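Local structure of putative cyclohexadienyl dehydrogenase and ADH prephenate dehydrogenase (Rhizobium meliloti, 4WJI) at residues A65-V70 with A159-F164; H117-H122 with A151-E156. The protein binds NADP and tyrosine and probably catalyses the oxidative decarboxylation of prephenate to 4-hydroxyphenylpyruvate in tyrosine biosynthesis. All blocks are in the same frame, centred on the assembly; numbering follows the deposited sequence.

Contact 1: A65-V70 with A159-F164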
loop_
_atom_site.group_PDB
_atom_site.type_symbol
_atom_site.label_atom_id
_atom_site.label_comp_id
_atom_site.label_asym_id
_atom_site.label_seq_id
_atom_site.Cartn_x
_atom_site.Cartn_y
_atom_site.Cartn_z
ATOM N N ALA A 65 34.597 21.710 -1.418
ATOM C CA ALA A 65 33.899 20.501 -0.973
ATOM C C ALA A 65 34.453 19.233 -1.623
ATOM O O ALA A 65 34.691 19.188 -2.828
ATOM C CB ALA A 65 32.406 20.611 -1.226
ATOM N N ASP A 66 34.660 18.220 -0.810
ATOM C CA ASP A 66 35.166 16.930 -1.264
ATOM C C ASP A 66 34.055 16.069 -1.833
ATOM O O ASP A 66 34.285 15.308 -2.790
ATOM C CB ASP A 66 35.831 16.186 -0.091
ATOM C CG ASP A 66 36.946 16.993 0.528
ATOM O OD1 ASP A 66 38.024 17.154 -0.134
ATOM O OD2 ASP A 66 36.691 17.575 1.624
ATOM N N LEU A 67 32.844 16.171 -1.251
ATOM C CA LEU A 67 31.660 15.437 -1.723
ATOM C C LEU A 67 30.516 16.466 -1.818
ATOM O O LEU A 67 30.315 17.264 -0.895
ATOM C CB LEU A 67 31.267 14.335 -0.744
ATOM C CG LEU A 67 30.001 13.561 -1.130
ATOM C CD1 LEU A 67 30.199 12.804 -2.415
ATOM C CD2 LEU A 67 29.654 12.635 0.013
ATOM N N VAL A 68 29.813 16.459 -2.962
ATOM C CA VAL A 68 28.648 17.295 -3.200
ATOM C C VAL A 68 27.487 16.371 -3.497
ATOM O O VAL A 68 27.573 15.530 -4.415
ATOM C CB VAL A 68 28.873 18.210 -4.416
ATOM C CG1 VAL A 68 27.649 19.045 -4.709
ATOM C CG2 VAL A 68 30.089 19.088 -4.183
ATOM N N VAL A 69 26.442 16.443 -2.653
ATOM C CA VAL A 69 25.272 15.568 -2.826
ATOM C C VAL A 69 24.112 16.446 -3.256
ATOM O O VAL A 69 23.678 17.340 -2.507
ATOM C CB VAL A 69 24.907 14.874 -1.484
ATOM C CG1 VAL A 69 23.743 13.906 -1.680
ATOM C CG2 VAL A 69 26.083 14.161 -0.888
ATOM N N VAL A 70 23.585 16.150 -4.440
ATOM C CA VAL A 70 22.473 16.903 -5.016
ATOM C C VAL A 70 21.166 16.111 -4.760
ATOM O O VAL A 70 21.037 14.989 -5.240
ATOM C CB VAL A 70 22.691 17.149 -6.513
ATOM C CG1 VAL A 70 21.512 17.916 -7.100
ATOM C CG2 VAL A 70 23.998 17.895 -6.748
ATOM N N ALA A 159 34.376 3.723 -5.082
ATOM C CA ALA A 159 34.602 3.049 -3.811
ATOM C C ALA A 159 34.323 3.941 -2.617
ATOM O O ALA A 159 33.778 3.474 -1.621
ATOM C CB ALA A 159 36.038 2.531 -3.735
ATOM N N ARG A 160 34.694 5.216 -2.682
ATOM C CA ARG A 160 34.392 6.109 -1.559
ATOM C C ARG A 160 32.888 6.331 -1.372
ATOM O O ARG A 160 32.401 6.421 -0.239
ATOM C CB ARG A 160 35.092 7.456 -1.697
ATOM C CG ARG A 160 36.609 7.380 -1.562
ATOM C CD ARG A 160 37.239 8.751 -1.706
ATOM N NE ARG A 160 37.089 9.555 -0.484
ATOM C CZ ARG A 160 37.483 10.833 -0.382
ATOM N NH1 ARG A 160 37.923 11.466 -1.462
ATOM N NH2 ARG A 160 37.387 11.491 0.778
ATOM N N LEU A 161 32.174 6.430 -2.477
ATOM C CA LEU A 161 30.706 6.581 -2.416
ATOM C C LEU A 161 30.047 5.286 -1.928
ATOM O O LEU A 161 29.109 5.325 -1.105
ATOM C CB LEU A 161 30.151 7.059 -3.736
ATOM C CG LEU A 161 28.741 7.596 -3.652
ATOM C CD1 LEU A 161 28.558 8.778 -2.710
ATOM C CD2 LEU A 161 28.240 7.959 -5.038
ATOM N N ARG A 162 30.552 4.137 -2.367
ATOM C CA ARG A 162 30.053 2.852 -1.839
ATOM C C ARG A 162 30.258 2.791 -0.320
ATOM O O ARG A 162 29.330 2.431 0.428
ATOM C CB ARG A 162 30.732 1.662 -2.526
ATOM C CG ARG A 162 30.406 0.327 -1.917
ATOM C CD ARG A 162 31.098 -0.814 -2.646
ATOM N NE ARG A 162 30.593 -1.003 -3.992
ATOM C CZ ARG A 162 29.615 -1.851 -4.331
ATOM N NH1 ARG A 162 29.041 -2.627 -3.413
ATOM N NH2 ARG A 162 29.208 -1.939 -5.594
ATOM N N LEU A 163 31.443 3.190 0.154
ATOM C CA LEU A 163 31.717 3.129 1.580
ATOM C C LEU A 163 30.764 4.089 2.324
ATOM O O LEU A 163 30.260 3.764 3.394
ATOM C CB LEU A 163 33.174 3.447 1.881
ATOM C CG LEU A 163 33.513 3.664 3.348
ATOM C CD1 LEU A 163 33.239 2.426 4.188
ATOM C CD2 LEU A 163 34.957 4.064 3.520
ATOM N N PHE A 164 30.525 5.256 1.753
ATOM C CA PHE A 164 29.655 6.250 2.379
ATOM C C PHE A 164 28.229 5.689 2.608
ATOM O O PHE A 164 27.693 5.676 3.730
ATOM C CB PHE A 164 29.624 7.488 1.506
ATOM C CG PHE A 164 28.711 8.600 2.038
ATOM C CD1 PHE A 164 29.108 9.397 3.103
ATOM C CD2 PHE A 164 27.468 8.787 1.508
ATOM C CE1 PHE A 164 28.318 10.444 3.581
ATOM C CE2 PHE A 164 26.636 9.806 2.012
ATOM C CZ PHE A 164 27.071 10.630 3.034
#
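L67 meets L161 and F164 in a buried, wholly apolar helix-on-sheet contact within the Rossmann-type nucleotide-binding domain, where helix 155-167 lies across one face of the parallel part of the sheet. Strand 67-70 runs between strands 4-10 and 93-96, and L67 is its one residue in direct touch with the helix segment. The leucine holds CG anti to its backbone N (chi1 177°), and its two methyls divide the work: CD1 lies 4.4 Å from CD1 of L161, methyl against methyl, while CD2 sits over one face of the F164 ring, 4.4 Å from CE1. L161 and F164, three positions apart on the helix, thus receive one side chain from the strand. The backbones stay well apart, with CA of L67 8.9 Å from CA of L161, the nearest such pair. F4 and T95 on the flanking strands also touch L67, and I19 and I23 of helix 14-26 touch the F164 side chain. At the strand's entrance the charges find other partners: D66 makes a salt bridge with K89, and R160 NH2 bonds to the carbonyl of Q3; D66 OD1 and R160 NH2 stay 5.8 Å apart, without forming a salt bridge. No hydrogen bond joins the two segments, and with 146 Å² buried between them the touching atoms are held by dispersion and the hydrophobic effect.

Contact 2: H117-H122 with A151-E156. With TYR (tyrosine), chain C.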
loop_
_atom_site.group_PDB
_atom_site.type_symbol
_atom_site.label_atom_id
_atom_site.label_comp_id
_atom_site.label_asym_id
_atom_site.label_seq_id
_atom_site.Cartn_x
_atom_site.Cartn_y
_atom_site.Cartn_z
ATOM N N HIS A 117 34.720 14.022 -10.322
ATOM C CA HIS A 117 34.192 12.666 -10.469
ATOM C C HIS A 117 32.675 12.636 -10.258
ATOM O O HIS A 117 32.168 12.922 -9.177
ATOM C CB HIS A 117 34.823 11.724 -9.441
ATOM C CG HIS A 117 36.310 11.810 -9.377
ATOM N ND1 HIS A 117 37.101 11.501 -10.455
ATOM C CD2 HIS A 117 37.143 12.203 -8.385
ATOM C CE1 HIS A 117 38.371 11.678 -10.120
ATOM N NE2 HIS A 117 38.426 12.097 -8.866
ATOM N N PHE A 118 31.949 12.206 -11.257
ATOM C CA PHE A 118 30.474 12.203 -11.220
ATOM C C PHE A 118 30.012 10.777 -10.998
ATOM O O PHE A 118 30.172 9.933 -11.911
ATOM C CB PHE A 118 29.959 12.752 -12.573
ATOM C CG PHE A 118 28.477 12.835 -12.698
ATOM C CD1 PHE A 118 27.662 13.164 -11.611
ATOM C CD2 PHE A 118 27.884 12.637 -13.922
ATOM C CE1 PHE A 118 26.270 13.262 -11.743
ATOM C CE2 PHE A 118 26.508 12.762 -14.076
ATOM C CZ PHE A 118 25.696 13.060 -12.975
ATOM N N VAL A 119 29.430 10.506 -9.830
ATOM C CA VAL A 119 28.986 9.155 -9.461
ATOM C C VAL A 119 27.533 9.214 -9.049
ATOM O O VAL A 119 27.238 9.498 -7.901
ATOM C CB VAL A 119 29.802 8.553 -8.297
ATOM C CG1 VAL A 119 29.409 7.082 -8.127
ATOM C CG2 VAL A 119 31.302 8.706 -8.565
ATOM N N PRO A 120 26.627 9.023 -9.990
ATOM C CA PRO A 120 25.196 9.130 -9.710
ATOM C C PRO A 120 24.717 8.034 -8.763
ATOM O O PRO A 120 25.201 6.953 -8.823
ATOM C CB PRO A 120 24.552 8.967 -11.091
ATOM C CG PRO A 120 25.622 9.264 -12.070
ATOM C CD PRO A 120 26.882 8.759 -11.416
ATOM N N GLY A 121 23.761 8.346 -7.913
ATOM C CA GLY A 121 23.259 7.415 -6.944
ATOM C C GLY A 121 21.741 7.499 -6.862
ATOM O O GLY A 121 21.080 8.411 -7.396
ATOM N N HIS A 122 21.206 6.486 -6.227
ATOM C CA HIS A 122 19.787 6.444 -5.888
ATOM C C HIS A 122 19.538 5.608 -4.632
ATOM O O HIS A 122 19.582 4.424 -4.718
ATOM C CB HIS A 122 18.985 5.870 -7.064
ATOM C CG HIS A 122 17.507 5.855 -6.846
ATOM N ND1 HIS A 122 16.644 5.218 -7.707
ATOM C CD2 HIS A 122 16.736 6.441 -5.903
ATOM C CE1 HIS A 122 15.411 5.389 -7.281
ATOM N NE2 HIS A 122 15.436 6.117 -6.183
ATOM N N ALA A 151 30.854 4.715 -17.773
ATOM C CA ALA A 151 32.080 4.034 -18.153
ATOM C C ALA A 151 33.262 4.983 -18.005
ATOM O O ALA A 151 33.180 6.113 -18.401
ATOM C CB ALA A 151 31.956 3.594 -19.607
ATOM N N GLY A 152 34.348 4.513 -17.417
ATOM C CA GLY A 152 35.557 5.292 -17.240
ATOM C C GLY A 152 35.572 6.166 -15.989
ATOM O O GLY A 152 36.514 6.869 -15.762
ATOM N N THR A 153 34.531 6.082 -15.166
ATOM C CA THR A 153 34.543 6.812 -13.888
ATOM C C THR A 153 35.658 6.256 -12.984
ATOM O O THR A 153 35.882 5.054 -12.933
ATOM C CB THR A 153 33.180 6.712 -13.185
ATOM O OG1 THR A 153 32.135 7.128 -14.070
ATOM C CG2 THR A 153 33.169 7.594 -11.951
ATOM N N ASP A 154 36.348 7.163 -12.297
ATOM C CA ASP A 154 37.397 6.872 -11.313
ATOM C C ASP A 154 36.938 5.842 -10.291
ATOM O O ASP A 154 35.963 6.058 -9.580
ATOM C CB ASP A 154 37.808 8.203 -10.618
ATOM C CG ASP A 154 38.975 8.045 -9.641
ATOM O OD1 ASP A 154 38.853 7.292 -8.680
ATOM O OD2 ASP A 154 40.044 8.687 -9.819
ATOM N N GLU A 155 37.640 4.718 -10.186
ATOM C CA GLU A 155 37.154 3.610 -9.356
ATOM C C GLU A 155 37.329 3.913 -7.890
ATOM O O GLU A 155 36.578 3.384 -7.048
ATOM C CB GLU A 155 37.764 2.232 -9.761
ATOM C CG GLU A 155 37.248 1.695 -11.112
ATOM C CD GLU A 155 35.761 1.296 -11.169
ATOM O OE1 GLU A 155 35.182 0.849 -10.145
ATOM O OE2 GLU A 155 35.163 1.397 -12.274
ATOM N N GLU A 156 38.267 4.800 -7.557
ATOM C CA GLU A 156 38.428 5.192 -6.165
ATOM C C GLU A 156 37.262 6.080 -5.723
ATOM O O GLU A 156 36.776 5.915 -4.605
ATOM C CB GLU A 156 39.767 5.862 -5.903
ATOM C CG GLU A 156 40.161 5.871 -4.421
ATOM C CD GLU A 156 40.079 7.225 -3.772
ATOM O OE1 GLU A 156 39.861 8.220 -4.496
ATOM O OE2 GLU A 156 40.253 7.292 -2.532
HETATM N N TYR C . 8.594 7.501 -1.081
HETATM C CA TYR C . 8.342 6.048 -1.271
HETATM C C TYR C . 7.538 5.519 -0.114
HETATM O O TYR C . 7.185 6.319 0.749
HETATM C CB TYR C . 9.658 5.272 -1.414
HETATM C CG TYR C . 10.547 5.716 -2.568
HETATM C CD1 TYR C . 10.071 6.487 -3.630
HETATM C CD2 TYR C . 11.872 5.366 -2.577
HETATM C CE1 TYR C . 10.905 6.883 -4.663
HETATM C CE2 TYR C . 12.715 5.714 -3.604
HETATM C CZ TYR C . 12.256 6.487 -4.637
HETATM O OH TYR C . 13.095 6.903 -5.637
HETATM O OXT TYR C . 7.273 4.295 -0.083
HETATM O O HOH W 1 35.860 10.226 -12.926
HETATM O O HOH W 2 31.341 9.873 -14.406
#
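H117 against D154, and V119 against T153, join strand 117-123 of the Rossmann-type sheet to the turn leading into helix 155-167, with D154 the N-cap residue of that helix. The packed part is the apolar side of T153. Its CG2, anti to the backbone N (chi1 -53° for OG1), meets the strand, 4.0 Å from CG2 of V119 and 3.8 Å from the carbonyl O of F118. V119 is buried and also touches L161, while T153 reaches V158, which carries the packing on into the helix. The D154 side is partly open to solvent and bridged by water, though the atoms approach closely. Its carboxylate lies over one face of the H117 imidazole, the planes 56° apart; the nearest pair is D154 CB and H117 ND1 at 3.4 Å, and no direct hydrogen bond links the two side chains. D154 OD1 instead turns to the helix start, accepting from A157 N and, weakly, from E156 N. The carboxylate over the ring could modestly favour a protonated H117.

Two waters bridge the polar atoms. One lies in the plane of the H117 ring at its edge, bonded to ND1, and accepts from D154 N; the other donates both to the carbonyl O of F118 and to T153 OG1, which is also bonded to P150 O. At its far end the strand leaves this surface for the tyrosine pocket, where H122 is buried and its ND1 bonds to H180 NE2. The phenol oxygen of the bound tyrosine approaches the edge of the H122 ring near its plane, and a short hydrogen bond of 2.5 Å joins H122 NE2 to tyrosine OH.

In the fold
Helix 155-167 belongs to both contacts: contact 2 holds the turn and first residues that start it, and contact 1 holds its middle, laid on strand 67-70. Their centres are 10 Å apart, and they touch directly where L161 CD2 lies 3.4 Å from V119 O. Between the two strands runs strand 93-96, whose T95 touches L67 and L161 and hydrogen-bonds to V119 O. NADP lies farther off: the F164 side chain is about 13 Å from the bound cofactor and that of F118 about 12 Å. H122, at the far end of contact 2, lines the tyrosine pocket with S99, T127 and R226, which also bind that ligand.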